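Local coordinates for beta-glucosidase (Chaetomella raphigera, PDB 6JXG), which probably hydrolyses terminal, non-reducing beta-D-glucosyl residues with release of beta-D-glucose, as a secreted family 3 glycoside hydrolase of cellulose breakdown, at residues A[350-355]-A[429-434]; A[474-479]-A[497-502]. All coordinates share one frame; numbering follows the deposited sequence.

Interaction 1 of 2, residues A[350-355]-A[429-434]; sequences ASLAII and AETAIV. With MAN (alpha-D-mannopyranose), chain E.
Ser351 OG stands between its own N and carbonyl carbon (chi1 59°), where the short hydroxyl accepts Glu430 N at 2.8 Å and holds the segment that leads into the second strand. A side chain thus takes over as acceptor just ahead of the parallel ladder, and Ser351 O is left buried without a partner. Glu430 runs extended beyond CG, its carboxylate beside the methyl of Ala350. Glu430 OE1 takes a weak bond from Ala350 N at 3.5 Å. A firmer one comes to Glu430 OE1 from the mannose O2 at 3.1 Å, a use suited to a long acidic side chain at the surface. The sugar is O-linked through Thr431 OG1, anti to the carbonyl carbon (chi1 -71°). Leu352 leaves the staggered positions (chi1 -138°): its CD1 lies alongside Thr431 CG2 at 3.7 Å, and its CG crosses Ile433 CD1 obliquely. On this face Ile433 CD1 also meets Ile354 CD1 at 4.0 Å. The other face carries Ala353 and Ala432 with Ile355 and Val434, while Ala429 CB points in at Ala353 N, 3.4 Å away. Backbone bonds Ala353 N to Thr431 O, Ile433 N to Ala353 O and Ile355 N to Ile433 O lace the strands. The small Ala432 lets the helix come close: Val470 of helix 463-471 touches Ala432, Ile355 and Val434, while strands 410-414 and 477-483 flank the pair.

Interaction 2 of 2, residues A[474-479]-A[497-502]; sequences SKNVIV and SVKAIV
A beta bulge interrupts the parallel pairing of 477-479 with 498-502: Val477 pairs with Val498, but Ile478 pairs with Ala500, so Lys499 is the extra residue. Its backbone, turned to psi -23°, still gives Lys499 N to Val477 O at 2.8 Å. Beyond the bulge the ladder resumes, with Val479 N bonded in plane to Ala500 O and Val502 N meeting Val479 O nearly along the C=O axis. Before it, Val477 N approaches Ser497 O from above the carbonyl plane. Lys499 bends at chi2 (-56°), crosses Asn476 obliquely, and lays Lys499 CE 3.0 Å from Lys475 O. Lys499 NZ bonds to Ser496 O and to a water 3.0 Å away, which in turn donates to Lys475 O. An alanine here would remove the NZ bonds and the methylenes beside Asn476, and would probably leave the link between Lys475-Asn476 and residues 496-497 looser. Ser474 OG, anti to its N, accepts Asn476 N in an ST turn that leads into the strand, and Ser497 OG is bonded to Ala471 O. Branched Val477, Val479 and Val498 suit the buried face under helix 463-471, where Val479 CG2 meets Val498 CG1 at 3.8 Å; on the other face Ile478 CD1 rests on the small methyl of Ala500. The chemistry thus divides in two: an apolar, backbone-bonded interior, and a polar end at the strand starts where lysine's likely positive charge lies among carbonyl oxygens and water.

How the interactions relate
Interactions 1 and 2 lie in one sheet of the family 3 C-terminal domain, their centres about 10 Å apart, and come in series along the chain. Strands 431-438 and 477-483 are neighbours, so the two pairs join into four consecutive parallel strands, 351-355, 431-438, 477-483 and 498-503, with 410-414 and the antiparallel 335-339 outermost. The seam is probably hydrogen-bonded through both the N and the O of Ala432: Ala432 O faces Ile478 N at 2.8 Å and Ala432 N faces Asn476 O at 3.0 Å. Helix 463-471 packs against one face of both pairs. The mannose on Thr431 also touches Asn476, so a single glycan borders both contacts at the N-terminal ends of the inner strands.

Interaction 1 of 2, residues A[350-355]-A[429-434]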
ATOM      1  N   ALA A 350     -28.079 -23.662 -13.744  1.00 33.97           N
ATOM      2  CA  ALA A 350     -28.100 -24.786 -14.696  1.00 31.09           C
ATOM      3  C   ALA A 350     -26.921 -24.603 -15.643  1.00 31.16           C
ATOM      4  O   ALA A 350     -26.326 -25.560 -16.101  1.00 29.54           O
ATOM      5  CB  ALA A 350     -29.403 -24.770 -15.505  1.00 30.47           C
ATOM      6  N   SER A 351     -26.594 -23.344 -15.932  1.00 27.12           N
ATOM      7  CA  SER A 351     -25.530 -23.040 -16.877  1.00 27.58           C
ATOM      8  C   SER A 351     -24.944 -21.667 -16.568  1.00 26.86           C
ATOM      9  O   SER A 351     -25.663 -20.810 -16.035  1.00 23.78           O
ATOM     10  CB  SER A 351     -26.102 -23.050 -18.278  1.00 26.08           C
ATOM     11  OG  SER A 351     -27.122 -22.112 -18.351  1.00 28.47           O
ATOM     12  N   LEU A 352     -23.669 -21.471 -16.938  1.00 23.80           N
ATOM     13  CA  LEU A 352     -22.915 -20.260 -16.605  1.00 23.26           C
ATOM     14  C   LEU A 352     -21.962 -19.961 -17.727  1.00 19.37           C
ATOM     15  O   LEU A 352     -21.187 -20.818 -18.082  1.00 22.20           O
ATOM     16  CB  LEU A 352     -22.113 -20.585 -15.356  1.00 24.50           C
ATOM     17  CG  LEU A 352     -21.935 -19.668 -14.178  1.00 27.92           C
ATOM     18  CD1 LEU A 352     -23.123 -18.794 -13.809  1.00 25.95           C
ATOM     19  CD2 LEU A 352     -21.515 -20.549 -12.999  1.00 27.13           C
ATOM     20  N   ALA A 353     -22.078 -18.812 -18.356  1.00 18.28           N
ATOM     21  CA  ALA A 353     -21.096 -18.375 -19.333  1.00 18.41           C
ATOM     22  C   ALA A 353     -19.927 -17.667 -18.607  1.00 20.17           C
ATOM     23  O   ALA A 353     -20.166 -16.923 -17.618  1.00 15.39           O
ATOM     24  CB  ALA A 353     -21.756 -17.424 -20.366  1.00 19.47           C
ATOM     25  N   ILE A 354     -18.702 -17.908 -19.079  1.00 20.11           N
ATOM     26  CA  ILE A 354     -17.454 -17.347 -18.451  1.00 19.31           C
ATOM     27  C   ILE A 354     -16.747 -16.554 -19.548  1.00 18.28           C
ATOM     28  O   ILE A 354     -16.321 -17.136 -20.579  1.00 16.11           O
ATOM     29  CB  ILE A 354     -16.595 -18.450 -17.801  1.00 20.79           C
ATOM     30  CG1 ILE A 354     -17.412 -19.214 -16.755  1.00 20.62           C
ATOM     31  CG2 ILE A 354     -15.262 -17.913 -17.243  1.00 20.47           C
ATOM     32  CD1 ILE A 354     -17.786 -18.511 -15.465  1.00 20.75           C
ATOM     33  N   ILE A 355     -16.723 -15.216 -19.389  1.00 15.80           N
ATOM     34  CA  ILE A 355     -16.382 -14.325 -20.480  1.00 16.86           C
ATOM     35  C   ILE A 355     -15.243 -13.372 -20.103  1.00 15.62           C
ATOM     36  O   ILE A 355     -15.295 -12.726 -19.086  1.00 15.97           O
ATOM     37  CB  ILE A 355     -17.640 -13.514 -20.941  1.00 18.62           C
ATOM     38  CG1 ILE A 355     -18.749 -14.467 -21.332  1.00 22.46           C
ATOM     39  CG2 ILE A 355     -17.319 -12.528 -22.057  1.00 17.12           C
ATOM     40  CD1 ILE A 355     -20.118 -13.855 -21.260  1.00 25.11           C
ATOM     41  N   ALA A 429     -26.428 -19.209 -21.934  1.00 22.54           N
ATOM     42  CA  ALA A 429     -26.432 -19.633 -20.537  1.00 23.16           C
ATOM     43  C   ALA A 429     -27.466 -18.844 -19.728  1.00 21.54           C
ATOM     44  O   ALA A 429     -27.784 -17.743 -20.088  1.00 20.35           O
ATOM     45  CB  ALA A 429     -25.045 -19.395 -19.922  1.00 24.98           C
ATOM     46  N   GLU A 430     -27.891 -19.384 -18.592  1.00 21.66           N
ATOM     47  CA  GLU A 430     -28.844 -18.737 -17.700  1.00 24.27           C
ATOM     48  C   GLU A 430     -28.246 -17.451 -17.078  1.00 23.39           C
ATOM     49  O   GLU A 430     -28.919 -16.463 -16.816  1.00 21.56           O
ATOM     50  CB  GLU A 430     -29.142 -19.655 -16.546  1.00 28.21           C
ATOM     51  CG  GLU A 430     -29.953 -20.894 -16.809  1.00 35.15           C
ATOM     52  CD  GLU A 430     -30.687 -21.311 -15.540  1.00 40.43           C
ATOM     53  OE1 GLU A 430     -30.215 -21.000 -14.394  1.00 41.32           O
ATOM     54  OE2 GLU A 430     -31.768 -21.907 -15.702  1.00 44.00           O
ATOM     55  N   THR A 431     -26.944 -17.471 -16.898  1.00 21.87           N
ATOM     56  CA  THR A 431     -26.247 -16.399 -16.151  1.00 20.57           C
ATOM     57  C   THR A 431     -24.888 -16.305 -16.763  1.00 18.93           C
ATOM     58  O   THR A 431     -24.300 -17.333 -17.094  1.00 19.21           O
ATOM     59  CB  THR A 431     -26.136 -16.792 -14.665  1.00 20.16           C
ATOM     60  OG1 THR A 431     -27.441 -16.723 -14.097  1.00 20.23           O
ATOM     61  CG2 THR A 431     -25.262 -15.757 -13.833  1.00 19.41           C
ATOM     62  N   ALA A 432     -24.383 -15.086 -16.870  1.00 19.11           N
ATOM     63  CA  ALA A 432     -23.055 -14.783 -17.453  1.00 17.00           C
ATOM     64  C   ALA A 432     -22.193 -14.014 -16.485  1.00 16.96           C
ATOM     65  O   ALA A 432     -22.643 -12.994 -15.960  1.00 19.45           O
ATOM     66  CB  ALA A 432     -23.227 -13.917 -18.681  1.00 17.47           C
ATOM     67  N   ILE A 433     -20.971 -14.482 -16.271  1.00 15.76           N
ATOM     68  CA  ILE A 433     -19.984 -13.748 -15.456  1.00 15.31           C
ATOM     69  C   ILE A 433     -18.893 -13.264 -16.414  1.00 14.56           C
ATOM     70  O   ILE A 433     -18.281 -14.091 -17.149  1.00 15.23           O
ATOM     71  CB  ILE A 433     -19.304 -14.627 -14.384  1.00 15.23           C
ATOM     72  CG1 ILE A 433     -20.330 -15.503 -13.631  1.00 16.63           C
ATOM     73  CG2 ILE A 433     -18.462 -13.742 -13.504  1.00 16.37           C
ATOM     74  CD1 ILE A 433     -19.781 -16.477 -12.592  1.00 16.37           C
ATOM     75  N   VAL A 434     -18.719 -11.940 -16.445  1.00 12.99           N
ATOM     76  CA  VAL A 434     -17.841 -11.287 -17.338  1.00 14.26           C
ATOM     77  C   VAL A 434     -16.709 -10.601 -16.513  1.00 14.69           C
ATOM     78  O   VAL A 434     -16.974  -9.929 -15.523  1.00 15.18           O
ATOM     79  CB  VAL A 434     -18.599 -10.299 -18.277  1.00 15.11           C
ATOM     80  CG1 VAL A 434     -19.435  -9.290 -17.515  1.00 16.84           C
ATOM     81  CG2 VAL A 434     -17.661  -9.578 -19.215  1.00 16.43           C
TER
HETATM   82  C1  MAN E 804     -27.535 -17.630 -13.016  1.00 23.08           C
HETATM   83  C2  MAN E 804     -29.068 -17.601 -13.111  1.00 28.27           C
HETATM   84  C3  MAN E 804     -29.755 -16.426 -12.409  1.00 29.94           C
HETATM   85  C4  MAN E 804     -29.144 -16.185 -11.035  1.00 30.55           C
HETATM   86  C5  MAN E 804     -27.678 -15.970 -11.294  1.00 27.65           C
HETATM   87  C6  MAN E 804     -26.953 -15.488 -10.059  1.00 28.50           C
HETATM   88  O2  MAN E 804     -29.469 -18.757 -12.463  1.00 29.66           O
HETATM   89  O3  MAN E 804     -31.099 -16.801 -12.274  1.00 34.64           O
HETATM   90  O4  MAN E 804     -29.719 -15.059 -10.348  1.00 34.28           O
HETATM   91  O5  MAN E 804     -27.092 -17.165 -11.772  1.00 25.70           O
HETATM   92  O6  MAN E 804     -26.968 -16.484  -9.051  1.00 30.84           O

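Interaction 2 of 2, residues A[474-479]-A[497-502]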
ATOM      1  N   SER A 474     -28.019 -11.298 -22.317  1.00 22.75           N
ATOM      2  CA  SER A 474     -28.341 -11.988 -21.077  1.00 23.35           C
ATOM      3  C   SER A 474     -29.202 -11.107 -20.167  1.00 20.52           C
ATOM      4  O   SER A 474     -28.999  -9.906 -20.112  1.00 20.03           O
ATOM      5  CB  SER A 474     -27.039 -12.428 -20.317  1.00 22.25           C
ATOM      6  OG  SER A 474     -27.320 -12.976 -19.038  1.00 23.29           O
ATOM      7  N   LYS A 475     -30.082 -11.760 -19.398  1.00 20.73           N
ATOM      8  CA  LYS A 475     -30.871 -11.122 -18.386  1.00 23.76           C
ATOM      9  C   LYS A 475     -30.166 -11.101 -17.043  1.00 22.45           C
ATOM     10  O   LYS A 475     -30.675 -10.459 -16.107  1.00 21.50           O
ATOM     11  CB  LYS A 475     -32.150 -11.900 -18.102  1.00 28.89           C
ATOM     12  CG  LYS A 475     -32.960 -12.281 -19.308  1.00 37.46           C
ATOM     13  CD  LYS A 475     -33.839 -11.119 -19.691  1.00 41.01           C
ATOM     14  CE  LYS A 475     -34.594 -11.501 -20.953  1.00 46.29           C
ATOM     15  NZ  LYS A 475     -35.287 -10.298 -21.459  1.00 49.62           N
ATOM     16  N   ASN A 476     -29.064 -11.837 -16.899  1.00 19.84           N
ATOM     17  CA  ASN A 476     -28.450 -12.026 -15.566  1.00 20.13           C
ATOM     18  C   ASN A 476     -26.953 -11.999 -15.705  1.00 19.57           C
ATOM     19  O   ASN A 476     -26.341 -13.041 -15.962  1.00 21.23           O
ATOM     20  CB  ASN A 476     -28.855 -13.331 -14.877  1.00 22.20           C
ATOM     21  CG  ASN A 476     -30.320 -13.348 -14.504  1.00 24.77           C
ATOM     22  OD1 ASN A 476     -30.753 -12.685 -13.559  1.00 25.10           O
ATOM     23  ND2 ASN A 476     -31.098 -14.043 -15.300  1.00 28.55           N
ATOM     24  N   VAL A 477     -26.391 -10.825 -15.476  1.00 17.29           N
ATOM     25  CA  VAL A 477     -24.976 -10.637 -15.641  1.00 17.14           C
ATOM     26  C   VAL A 477     -24.302 -10.299 -14.342  1.00 16.13           C
ATOM     27  O   VAL A 477     -24.674  -9.334 -13.673  1.00 16.55           O
ATOM     28  CB  VAL A 477     -24.701  -9.495 -16.630  1.00 16.56           C
ATOM     29  CG1 VAL A 477     -23.186  -9.316 -16.850  1.00 16.84           C
ATOM     30  CG2 VAL A 477     -25.438  -9.756 -17.967  1.00 17.81           C
ATOM     31  N   ILE A 478     -23.228 -11.009 -14.052  1.00 16.01           N
ATOM     32  CA  ILE A 478     -22.379 -10.664 -12.882  1.00 15.73           C
ATOM     33  C   ILE A 478     -21.077 -10.094 -13.463  1.00 14.79           C
ATOM     34  O   ILE A 478     -20.436 -10.790 -14.300  1.00 15.10           O
ATOM     35  CB  ILE A 478     -21.997 -11.945 -12.149  1.00 16.70           C
ATOM     36  CG1 ILE A 478     -23.248 -12.763 -11.785  1.00 18.23           C
ATOM     37  CG2 ILE A 478     -21.063 -11.659 -10.971  1.00 15.03           C
ATOM     38  CD1 ILE A 478     -24.264 -12.105 -10.925  1.00 18.86           C
ATOM     39  N   VAL A 479     -20.685  -8.882 -13.100  1.00 14.73           N
ATOM     40  CA  VAL A 479     -19.412  -8.293 -13.535  1.00 14.53           C
ATOM     41  C   VAL A 479     -18.349  -8.466 -12.441  1.00 14.36           C
ATOM     42  O   VAL A 479     -18.518  -8.003 -11.339  1.00 13.71           O
ATOM     43  CB  VAL A 479     -19.539  -6.801 -13.892  1.00 13.94           C
ATOM     44  CG1 VAL A 479     -18.223  -6.207 -14.353  1.00 14.08           C
ATOM     45  CG2 VAL A 479     -20.609  -6.599 -14.948  1.00 14.73           C
ATOM     46  N   SER A 497     -29.438  -5.492 -17.112  1.00 19.55           N
ATOM     47  CA  SER A 497     -29.137  -6.886 -16.854  1.00 20.85           C
ATOM     48  C   SER A 497     -27.926  -7.158 -15.904  1.00 18.75           C
ATOM     49  O   SER A 497     -27.736  -8.280 -15.464  1.00 16.32           O
ATOM     50  CB  SER A 497     -28.927  -7.677 -18.181  1.00 24.42           C
ATOM     51  OG  SER A 497     -28.260  -6.890 -19.123  1.00 32.10           O
ATOM     52  N   VAL A 498     -27.167  -6.134 -15.578  1.00 18.78           N
ATOM     53  CA  VAL A 498     -26.019  -6.287 -14.622  1.00 17.10           C
ATOM     54  C   VAL A 498     -26.607  -6.325 -13.217  1.00 16.27           C
ATOM     55  O   VAL A 498     -27.179  -5.310 -12.704  1.00 15.66           O
ATOM     56  CB  VAL A 498     -24.998  -5.178 -14.766  1.00 17.17           C
ATOM     57  CG1 VAL A 498     -23.939  -5.243 -13.626  1.00 17.60           C
ATOM     58  CG2 VAL A 498     -24.288  -5.283 -16.122  1.00 19.65           C
ATOM     59  N   LYS A 499     -26.588  -7.516 -12.669  1.00 14.73           N
ATOM     60  CA  LYS A 499     -27.230  -7.795 -11.396  1.00 15.91           C
ATOM     61  C   LYS A 499     -26.246  -7.731 -10.230  1.00 16.15           C
ATOM     62  O   LYS A 499     -26.692  -7.535  -9.110  1.00 16.94           O
ATOM     63  CB  LYS A 499     -27.870  -9.193 -11.381  1.00 18.27           C
ATOM     64  CG  LYS A 499     -28.856  -9.459 -12.538  1.00 17.70           C
ATOM     65  CD  LYS A 499     -29.962  -8.419 -12.581  1.00 18.20           C
ATOM     66  CE  LYS A 499     -31.024  -8.781 -13.605  1.00 22.09           C
ATOM     67  NZ  LYS A 499     -31.804  -7.561 -13.799  1.00 24.48           N
ATOM     68  N   ALA A 500     -24.942  -7.910 -10.480  1.00 13.99           N
ATOM     69  CA  ALA A 500     -23.922  -7.813  -9.391  1.00 13.53           C
ATOM     70  C   ALA A 500     -22.589  -7.355  -9.954  1.00 13.70           C
ATOM     71  O   ALA A 500     -22.237  -7.662 -11.110  1.00 14.16           O
ATOM     72  CB  ALA A 500     -23.813  -9.105  -8.624  1.00 13.87           C
ATOM     73  N   ILE A 501     -21.909  -6.492  -9.199  1.00 13.28           N
ATOM     74  CA  ILE A 501     -20.588  -6.042  -9.565  1.00 13.38           C
ATOM     75  C   ILE A 501     -19.658  -6.385  -8.372  1.00 13.90           C
ATOM     76  O   ILE A 501     -19.875  -5.934  -7.246  1.00 12.46           O
ATOM     77  CB  ILE A 501     -20.550  -4.542  -9.870  1.00 14.11           C
ATOM     78  CG1 ILE A 501     -21.465  -4.211 -11.040  1.00 15.06           C
ATOM     79  CG2 ILE A 501     -19.154  -4.116 -10.252  1.00 14.29           C
ATOM     80  CD1 ILE A 501     -21.494  -2.737 -11.293  1.00 16.55           C
ATOM     81  N   VAL A 502     -18.652  -7.211  -8.659  1.00 13.45           N
ATOM     82  CA  VAL A 502     -17.655  -7.613  -7.675  1.00 13.19           C
ATOM     83  C   VAL A 502     -16.338  -6.913  -7.955  1.00 12.55           C
ATOM     84  O   VAL A 502     -15.740  -7.156  -8.978  1.00 14.32           O
ATOM     85  CB  VAL A 502     -17.452  -9.112  -7.781  1.00 13.27           C
ATOM     86  CG1 VAL A 502     -16.417  -9.549  -6.782  1.00 14.25           C
ATOM     87  CG2 VAL A 502     -18.836  -9.817  -7.679  1.00 14.56           C
TER
HETATM   88  O   HOH W   1     -32.837  -8.491 -16.428  1.00 39.28           O